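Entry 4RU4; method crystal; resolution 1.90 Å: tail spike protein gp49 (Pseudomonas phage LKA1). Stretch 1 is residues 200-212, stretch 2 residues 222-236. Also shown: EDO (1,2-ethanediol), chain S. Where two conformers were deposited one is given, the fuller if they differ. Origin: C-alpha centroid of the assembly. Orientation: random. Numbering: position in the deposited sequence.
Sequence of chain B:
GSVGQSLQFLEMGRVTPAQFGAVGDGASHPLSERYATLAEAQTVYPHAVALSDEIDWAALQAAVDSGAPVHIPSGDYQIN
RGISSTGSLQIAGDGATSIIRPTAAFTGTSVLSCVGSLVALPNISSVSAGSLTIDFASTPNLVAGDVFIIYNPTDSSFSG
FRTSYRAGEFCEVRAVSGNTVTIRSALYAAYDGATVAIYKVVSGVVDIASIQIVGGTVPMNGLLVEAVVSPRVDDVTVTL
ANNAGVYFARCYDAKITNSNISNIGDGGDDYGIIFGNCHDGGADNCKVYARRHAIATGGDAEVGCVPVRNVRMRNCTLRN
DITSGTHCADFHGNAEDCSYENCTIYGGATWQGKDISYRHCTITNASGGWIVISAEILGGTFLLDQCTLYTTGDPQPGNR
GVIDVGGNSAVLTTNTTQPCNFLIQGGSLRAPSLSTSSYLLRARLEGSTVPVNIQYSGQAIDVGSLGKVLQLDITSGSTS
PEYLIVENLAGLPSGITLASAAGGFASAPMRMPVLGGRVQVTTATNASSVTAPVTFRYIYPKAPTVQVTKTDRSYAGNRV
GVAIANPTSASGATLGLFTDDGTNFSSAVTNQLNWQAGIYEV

Stretch 1 (200-212) KVVSGVVDIASIQ
Stretch 2 222-236: GLLVEAVVSPRVDDV

Stretches 200-212 and 222-236 of the phage tail spike gp49 pack through a short parallel sheet, strand 206-209 beside strand 232-234 (axes 4.8 Å apart, 7°), burying 783 Å². Stretch 2 turns a corner at Gly222, then extends. Leu223 (chi1 t, chi2 p) and Val225 (t) point toward stretch 1, making apolar contacts with Ile208 and Val206. Ala227 (54/53) breaks the strand; Val228 CG1 then packs 3.7 Å from Val206 CG2, methyl on methyl (both t). Val229 N donates to Ser203 OG (3.1 Å, 171°; Ser203 chi1 p); that hydroxyl donates to water 1, which bridges the loops by donating to Gly204 O and Val229 O. Methyls of Val229 and Val201 (both t) also meet. After Ser230 (54/48), Pro231 CB sits 3.8 Å from Val206 CB. Register pairs Asp207-Arg232, Ile208-Val233 and Ala209-Asp234. Backbone bonds alternate: Arg232 N to Val206 O, Ile208 N to Arg232 O and Asp234 N to Ile208 O, each 2.9 Å, then Ser210 N to Asp234 O, 3.1 Å. Ile208 (m, m) and Val233 (t) share the apolar face; Asp207 (t), Arg232 (m, m, t, -96°), Ala209 and Asp234 (t) occupy the other, Arg232 NH1 donating to Pro231 O (2.9 Å). Asp235 and Ser210 both adopt left-handed backbones; Ser210 OG (chi1 m) donates to Asp235 OD2, 2.7 Å. Val236 CG1 (chi1 m) makes apolar contacts with Ile208 and Ile211.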

ATOM      1  N   LYS B 200      -6.727  33.898  -8.490  1.00 12.02           N
ATOM      2  CA  LYS B 200      -7.042  32.882  -9.468  1.00 11.94           C
ATOM      3  C   LYS B 200      -5.737  32.359 -10.048  1.00 12.28           C
ATOM      4  O   LYS B 200      -4.812  33.139 -10.333  1.00 10.07           O
ATOM      5  CB  LYS B 200      -7.869  33.489 -10.611  1.00 10.62           C
ATOM      6  CG  LYS B 200      -8.420  32.447 -11.592  1.00 14.07           C
ATOM      7  CD  LYS B 200      -9.384  33.124 -12.580  1.00 14.11           C
ATOM      8  CE  LYS B 200      -9.856  32.179 -13.674  1.00 14.80           C
ATOM      9  NZ  LYS B 200     -10.791  32.891 -14.627  1.00 17.96           N
ATOM     10  N   VAL B 201      -5.652  31.050 -10.256  1.00 11.76           N
ATOM     11  CA  VAL B 201      -4.455  30.521 -10.897  1.00  9.66           C
ATOM     12  C   VAL B 201      -4.716  30.406 -12.387  1.00 10.93           C
ATOM     13  O   VAL B 201      -5.544  29.604 -12.821  1.00 12.18           O
ATOM     14  CB  VAL B 201      -4.022  29.173 -10.296  1.00  8.75           C
ATOM     15  CG1 VAL B 201      -2.753  28.688 -10.967  1.00  8.01           C
ATOM     16  CG2 VAL B 201      -3.816  29.326  -8.804  1.00  8.36           C
ATOM     17  N   VAL B 202      -4.018  31.231 -13.168  1.00 11.03           N
ATOM     18  CA  VAL B 202      -4.274  31.337 -14.598  1.00  7.43           C
ATOM     19  C   VAL B 202      -3.046  30.781 -15.287  1.00  9.47           C
ATOM     20  O   VAL B 202      -1.929  31.290 -15.107  1.00  9.52           O
ATOM     21  CB  VAL B 202      -4.527  32.820 -15.000  1.00 13.83           C
ATOM     22  CG1 VAL B 202      -4.766  32.974 -16.492  1.00 12.91           C
ATOM     23  CG2 VAL B 202      -5.723  33.358 -14.235  1.00 17.47           C
ATOM     24  N   SER B 203      -3.241  29.708 -16.045  1.00  9.06           N
ATOM     25  CA  SER B 203      -2.139  29.039 -16.712  1.00  9.48           C
ATOM     26  C   SER B 203      -2.685  28.178 -17.843  1.00 14.51           C
ATOM     27  O   SER B 203      -3.872  27.890 -17.894  1.00 13.50           O
ATOM     28  CB  SER B 203      -1.405  28.141 -15.709  1.00 12.95           C
ATOM     29  OG  SER B 203      -2.289  27.163 -15.183  1.00 12.32           O
ATOM     30  N   GLY B 204      -1.803  27.761 -18.740  1.00 16.46           N
ATOM     31  CA  GLY B 204      -2.189  26.887 -19.824  1.00 19.65           C
ATOM     32  C   GLY B 204      -1.587  25.504 -19.671  1.00 18.08           C
ATOM     33  O   GLY B 204      -1.350  25.023 -18.552  1.00 18.68           O
ATOM     34  N   VAL B 205      -1.313  24.859 -20.798  1.00 14.62           N
ATOM     35  CA  VAL B 205      -0.892  23.460 -20.757  1.00 10.56           C
ATOM     36  C   VAL B 205       0.618  23.341 -20.537  1.00 11.32           C
ATOM     37  O   VAL B 205       1.403  23.884 -21.309  1.00  8.32           O
ATOM     38  CB  VAL B 205      -1.316  22.770 -22.079  1.00  9.53           C
ATOM     39  CG1 VAL B 205      -0.821  21.312 -22.152  1.00  9.92           C
ATOM     40  CG2 VAL B 205      -2.859  22.856 -22.212  1.00 15.13           C
ATOM     41  N   VAL B 206       1.011  22.634 -19.483  1.00  9.56           N
ATOM     42  CA  VAL B 206       2.412  22.280 -19.277  1.00  7.45           C
ATOM     43  C   VAL B 206       2.610  20.777 -19.315  1.00  8.36           C
ATOM     44  O   VAL B 206       2.025  20.028 -18.525  1.00  8.83           O
ATOM     45  CB  VAL B 206       2.968  22.876 -17.966  1.00 11.03           C
ATOM     46  CG1 VAL B 206       4.399  22.395 -17.702  1.00  5.20           C
ATOM     47  CG2 VAL B 206       2.898  24.402 -18.060  1.00 11.49           C
ATOM     48  N   ASP B 207       3.441  20.338 -20.257  1.00  7.68           N
ATOM     49  CA  ASP B 207       3.668  18.916 -20.460  1.00  7.89           C
ATOM     50  C   ASP B 207       5.104  18.762 -20.958  1.00  9.76           C
ATOM     51  O   ASP B 207       5.438  19.214 -22.048  1.00 12.61           O
ATOM     52  CB  ASP B 207       2.652  18.366 -21.477  1.00 11.33           C
ATOM     53  CG  ASP B 207       2.623  16.837 -21.522  1.00 22.37           C
ATOM     54  OD1 ASP B 207       3.557  16.198 -21.004  1.00 27.41           O
ATOM     55  OD2 ASP B 207       1.667  16.273 -22.103  1.00 29.05           O
ATOM     56  N   ILE B 208       5.944  18.164 -20.128  0.50  7.54           N
ATOM     57  CA  ILE B 208       7.334  17.927 -20.469  0.50  8.91           C
ATOM     58  C   ILE B 208       7.505  16.422 -20.435  0.50  8.59           C
ATOM     59  O   ILE B 208       7.177  15.774 -19.436  0.50  7.80           O
ATOM     60  CB  ILE B 208       8.279  18.598 -19.439  0.50  9.78           C
ATOM     61  CG1 ILE B 208       7.874  20.060 -19.201  0.50  9.05           C
ATOM     62  CG2 ILE B 208       9.752  18.477 -19.868  0.50  7.93           C
ATOM     63  CD1 ILE B 208       7.874  20.921 -20.440  0.50  8.45           C
ATOM     64  N   ALA B 209       7.983  15.845 -21.525  1.00  7.49           N
ATOM     65  CA  ALA B 209       8.183  14.401 -21.535  1.00  6.05           C
ATOM     66  C   ALA B 209       9.341  13.929 -22.390  1.00  5.07           C
ATOM     67  O   ALA B 209       9.676  14.554 -23.397  1.00  7.47           O
ATOM     68  CB  ALA B 209       6.880  13.691 -21.953  1.00  7.14           C
ATOM     69  N   SER B 210       9.954  12.831 -21.963  1.00  6.83           N
ATOM     70  CA  SER B 210      10.811  12.044 -22.843  1.00  6.70           C
ATOM     71  C   SER B 210      11.963  12.846 -23.381  1.00  8.26           C
ATOM     72  O   SER B 210      12.206  12.846 -24.604  1.00  8.37           O
ATOM     73  CB  SER B 210       9.970  11.513 -23.993  1.00  7.13           C
ATOM     74  OG  SER B 210       9.058  10.546 -23.511  1.00 11.89           O
ATOM     75  N   ILE B 211      12.649  13.542 -22.472  1.00  7.70           N
ATOM     76  CA  ILE B 211      13.855  14.294 -22.793  1.00  6.12           C
ATOM     77  C   ILE B 211      14.854  14.054 -21.656  1.00  8.41           C
ATOM     78  O   ILE B 211      14.502  13.523 -20.589  1.00  9.46           O
ATOM     79  CB  ILE B 211      13.595  15.814 -22.935  1.00  4.75           C
ATOM     80  CG1 ILE B 211      13.001  16.387 -21.634  1.00  8.09           C
ATOM     81  CG2 ILE B 211      12.696  16.126 -24.141  1.00  5.72           C
ATOM     82  CD1 ILE B 211      13.149  17.902 -21.460  1.00  9.87           C
ATOM     83  N   GLN B 212      16.095  14.415 -21.907  1.00  6.66           N
ATOM     84  CA  GLN B 212      17.121  14.434 -20.873  1.00  8.60           C
ATOM     85  C   GLN B 212      17.715  15.841 -20.764  1.00 10.90           C
ATOM     86  O   GLN B 212      18.084  16.455 -21.769  1.00 12.13           O
ATOM     87  CB  GLN B 212      18.212  13.401 -21.162  1.00  7.03           C
ATOM     88  CG  GLN B 212      19.443  13.528 -20.231  1.00  8.18           C
ATOM     89  CD  GLN B 212      20.385  12.329 -20.284  1.00 12.41           C
ATOM     90  OE1 GLN B 212      21.183  12.146 -19.373  1.00 11.62           O
ATOM     91  NE2 GLN B 212      20.309  11.519 -21.354  1.00 13.02           N
ATOM     92  N   GLY B 222      16.809  22.377 -12.678  1.00  9.18           N
ATOM     93  CA  GLY B 222      16.755  21.689 -13.958  1.00  8.66           C
ATOM     94  C   GLY B 222      15.478  22.098 -14.651  1.00 12.12           C
ATOM     95  O   GLY B 222      15.504  22.647 -15.752  1.00 11.21           O
ATOM     96  N   LEU B 223      14.347  21.838 -14.007  0.62 10.02           N
ATOM     97  CA  LEU B 223      13.053  22.267 -14.525  0.62  7.92           C
ATOM     98  C   LEU B 223      12.301  23.014 -13.428  0.62  8.34           C
ATOM     99  O   LEU B 223      12.212  22.516 -12.295  0.62  6.26           O
ATOM    100  CB  LEU B 223      12.246  21.052 -14.975  0.62  6.76           C
ATOM    101  CG  LEU B 223      10.748  21.212 -15.201  0.62  8.31           C
ATOM    102  CD1 LEU B 223      10.441  22.209 -16.318  0.62 12.68           C
ATOM    103  CD2 LEU B 223      10.176  19.850 -15.530  0.62 10.42           C
ATOM    104  N   LEU B 224      11.765  24.194 -13.760  1.00  6.43           N
ATOM    105  CA  LEU B 224      10.938  24.974 -12.834  1.00  8.14           C
ATOM    106  C   LEU B 224       9.557  25.150 -13.455  1.00  8.16           C
ATOM    107  O   LEU B 224       9.457  25.622 -14.572  1.00  9.32           O
ATOM    108  CB  LEU B 224      11.525  26.376 -12.629  1.00  8.53           C
ATOM    109  CG  LEU B 224      10.607  27.303 -11.827  1.00 11.85           C
ATOM    110  CD1 LEU B 224      10.430  26.818 -10.395  1.00 10.49           C
ATOM    111  CD2 LEU B 224      11.147  28.748 -11.858  1.00 15.69           C
ATOM    112  N   VAL B 225       8.502  24.797 -12.731  1.00  7.08           N
ATOM    113  CA  VAL B 225       7.137  25.049 -13.196  1.00  8.64           C
ATOM    114  C   VAL B 225       6.467  25.761 -12.025  1.00 12.10           C
ATOM    115  O   VAL B 225       6.459  25.251 -10.907  1.00 10.57           O
ATOM    116  CB  VAL B 225       6.360  23.737 -13.561  1.00 10.50           C
ATOM    117  CG1 VAL B 225       4.929  24.066 -13.982  1.00  8.96           C
ATOM    118  CG2 VAL B 225       7.091  22.931 -14.648  1.00  7.82           C
ATOM    119  N   GLU B 226       5.948  26.954 -12.266  1.00  6.49           N
ATOM    120  CA  GLU B 226       5.453  27.788 -11.179  1.00  7.76           C
ATOM    121  C   GLU B 226       4.035  28.302 -11.504  1.00  8.61           C
ATOM    122  O   GLU B 226       3.777  28.726 -12.630  1.00  8.93           O
ATOM    123  CB  GLU B 226       6.410  28.964 -10.941  1.00  9.00           C
ATOM    124  CG  GLU B 226       5.906  29.973  -9.883  1.00 11.88           C
ATOM    125  CD  GLU B 226       6.976  30.984  -9.467  1.00 18.09           C
ATOM    126  OE1 GLU B 226       8.124  30.891  -9.974  1.00 17.45           O
ATOM    127  OE2 GLU B 226       6.655  31.871  -8.633  1.00 18.02           O
ATOM    128  N   ALA B 227       3.139  28.250 -10.519  1.00  7.78           N
ATOM    129  CA  ALA B 227       1.765  28.762 -10.657  1.00  9.52           C
ATOM    130  C   ALA B 227       1.024  28.171 -11.850  1.00 10.83           C
ATOM    131  O   ALA B 227       0.454  28.911 -12.677  1.00  8.77           O
ATOM    132  CB  ALA B 227       1.748  30.325 -10.707  1.00  7.45           C
ATOM    133  N   VAL B 228       0.997  26.836 -11.931  1.00  6.31           N
ATOM    134  CA  VAL B 228       0.317  26.177 -13.026  1.00  8.39           C
ATOM    135  C   VAL B 228      -0.626  25.090 -12.483  1.00  7.73           C
ATOM    136  O   VAL B 228      -0.284  24.388 -11.513  1.00  7.73           O
ATOM    137  CB  VAL B 228       1.339  25.555 -14.012  1.00  6.91           C
ATOM    138  CG1 VAL B 228       0.639  24.733 -15.097  1.00  7.40           C
ATOM    139  CG2 VAL B 228       2.236  26.646 -14.646  1.00  7.53           C
ATOM    140  N   VAL B 229      -1.790  24.949 -13.117  1.00  6.01           N
ATOM    141  CA  VAL B 229      -2.750  23.891 -12.812  1.00  5.88           C
ATOM    142  C   VAL B 229      -2.451  22.631 -13.628  1.00  8.18           C
ATOM    143  O   VAL B 229      -2.404  22.683 -14.859  1.00 10.43           O
ATOM    144  CB  VAL B 229      -4.213  24.362 -13.079  1.00  6.75           C
ATOM    145  CG1 VAL B 229      -5.228  23.181 -12.941  1.00 10.04           C
ATOM    146  CG2 VAL B 229      -4.602  25.575 -12.155  1.00  7.08           C
ATOM    147  N   SER B 230      -2.245  21.512 -12.922  1.00  8.45           N
ATOM    148  CA  SER B 230      -1.994  20.187 -13.501  1.00  7.38           C
ATOM    149  C   SER B 230      -0.842  20.101 -14.517  1.00  9.69           C
ATOM    150  O   SER B 230      -0.993  19.485 -15.597  1.00  6.47           O
ATOM    151  CB  SER B 230      -3.271  19.594 -14.086  1.00 11.48           C
ATOM    152  OG  SER B 230      -4.251  19.470 -13.061  1.00 13.35           O
ATOM    153  N   PRO B 231       0.320  20.678 -14.163  1.00  8.87           N
ATOM    154  CA  PRO B 231       1.443  20.417 -15.071  1.00  9.58           C
ATOM    155  C   PRO B 231       1.847  18.952 -15.000  1.00  8.24           C
ATOM    156  O   PRO B 231       1.620  18.274 -13.986  1.00  5.38           O
ATOM    157  CB  PRO B 231       2.559  21.311 -14.523  1.00  8.80           C
ATOM    158  CG  PRO B 231       2.262  21.396 -13.028  1.00  7.96           C
ATOM    159  CD  PRO B 231       0.737  21.373 -12.928  1.00  7.99           C
ATOM    160  N   ARG B 232       2.460  18.469 -16.083  1.00  7.59           N
ATOM    161  CA  ARG B 232       2.819  17.061 -16.217  1.00  9.00           C
ATOM    162  C   ARG B 232       4.275  16.937 -16.612  1.00  7.70           C
ATOM    163  O   ARG B 232       4.731  17.614 -17.546  1.00  7.47           O
ATOM    164  CB  ARG B 232       1.940  16.423 -17.301  1.00 11.21           C
ATOM    165  CG  ARG B 232       0.450  16.357 -16.922  1.00  9.74           C
ATOM    166  CD  ARG B 232       0.271  15.369 -15.792  1.00 10.55           C
ATOM    167  NE  ARG B 232      -1.105  15.222 -15.310  1.00 11.19           N
ATOM    168  CZ  ARG B 232      -1.606  15.876 -14.257  1.00 13.25           C
ATOM    169  NH1 ARG B 232      -0.856  16.778 -13.615  1.00  5.20           N
ATOM    170  NH2 ARG B 232      -2.870  15.653 -13.876  1.00  9.03           N
ATOM    171  N   VAL B 233       5.035  16.121 -15.882  1.00  5.29           N
ATOM    172  CA  VAL B 233       6.424  15.795 -16.268  1.00  5.32           C
ATOM    173  C   VAL B 233       6.507  14.272 -16.276  1.00  7.83           C
ATOM    174  O   VAL B 233       6.152  13.625 -15.277  1.00  8.60           O
ATOM    175  CB  VAL B 233       7.452  16.370 -15.270  1.00  5.79           C
ATOM    176  CG1 VAL B 233       8.897  15.978 -15.680  1.00  5.44           C
ATOM    177  CG2 VAL B 233       7.317  17.900 -15.163  1.00  6.36           C
ATOM    178  N   ASP B 234       6.915  13.675 -17.396  1.00  5.99           N
ATOM    179  CA  ASP B 234       6.852  12.221 -17.503  1.00  5.07           C
ATOM    180  C   ASP B 234       8.041  11.723 -18.308  1.00  6.38           C
ATOM    181  O   ASP B 234       8.432  12.357 -19.296  1.00  5.49           O
ATOM    182  CB  ASP B 234       5.544  11.791 -18.177  1.00 10.95           C
ATOM    183  CG  ASP B 234       5.449  10.282 -18.357  1.00 18.56           C
ATOM    184  OD1 ASP B 234       5.606   9.538 -17.361  1.00 18.09           O
ATOM    185  OD2 ASP B 234       5.252   9.835 -19.507  1.00 22.67           O
ATOM    186  N   ASP B 235       8.640  10.631 -17.848  0.56  5.94           N
ATOM    187  CA  ASP B 235       9.688   9.965 -18.606  0.56  7.62           C
ATOM    188  C   ASP B 235      10.860  10.929 -18.872  0.56  8.56           C
ATOM    189  O   ASP B 235      11.401  10.958 -19.967  0.56 10.19           O
ATOM    190  CB  ASP B 235       9.062   9.431 -19.914  0.56  9.35           C
ATOM    191  CG  ASP B 235       9.998   8.550 -20.711  0.56 13.65           C
ATOM    192  OD1 ASP B 235      10.838   7.860 -20.091  0.56 15.77           O
ATOM    193  OD2 ASP B 235       9.878   8.547 -21.967  0.56 15.13           O
ATOM    194  N   VAL B 236      11.259  11.724 -17.880  1.00  6.97           N
ATOM    195  CA  VAL B 236      12.405  12.601 -18.087  1.00  6.60           C
ATOM    196  C   VAL B 236      13.613  12.122 -17.306  1.00  8.37           C
ATOM    197  O   VAL B 236      13.486  11.457 -16.270  1.00  8.24           O
ATOM    198  CB  VAL B 236      12.154  14.110 -17.784  1.00  9.58           C
ATOM    199  CG1 VAL B 236      10.948  14.646 -18.583  1.00  5.45           C
ATOM    200  CG2 VAL B 236      12.010  14.355 -16.288  1.00  5.47           C
TER
HETATM  201  C1  EDO S 801      13.615   8.058 -16.831  1.00 25.29           C
HETATM  202  O1  EDO S 801      12.854   6.941 -16.368  1.00 23.07           O
HETATM  203  C2  EDO S 801      14.189   7.749 -18.199  1.00 31.01           C
HETATM  204  O2  EDO S 801      13.154   7.182 -18.987  1.00 31.53           O
HETATM  205  O   HOH W   1      -2.859  24.944 -16.512  1.00 15.05           O
HETATM  206  O   HOH W   2      -1.028  22.083 -17.480  1.00 18.28           O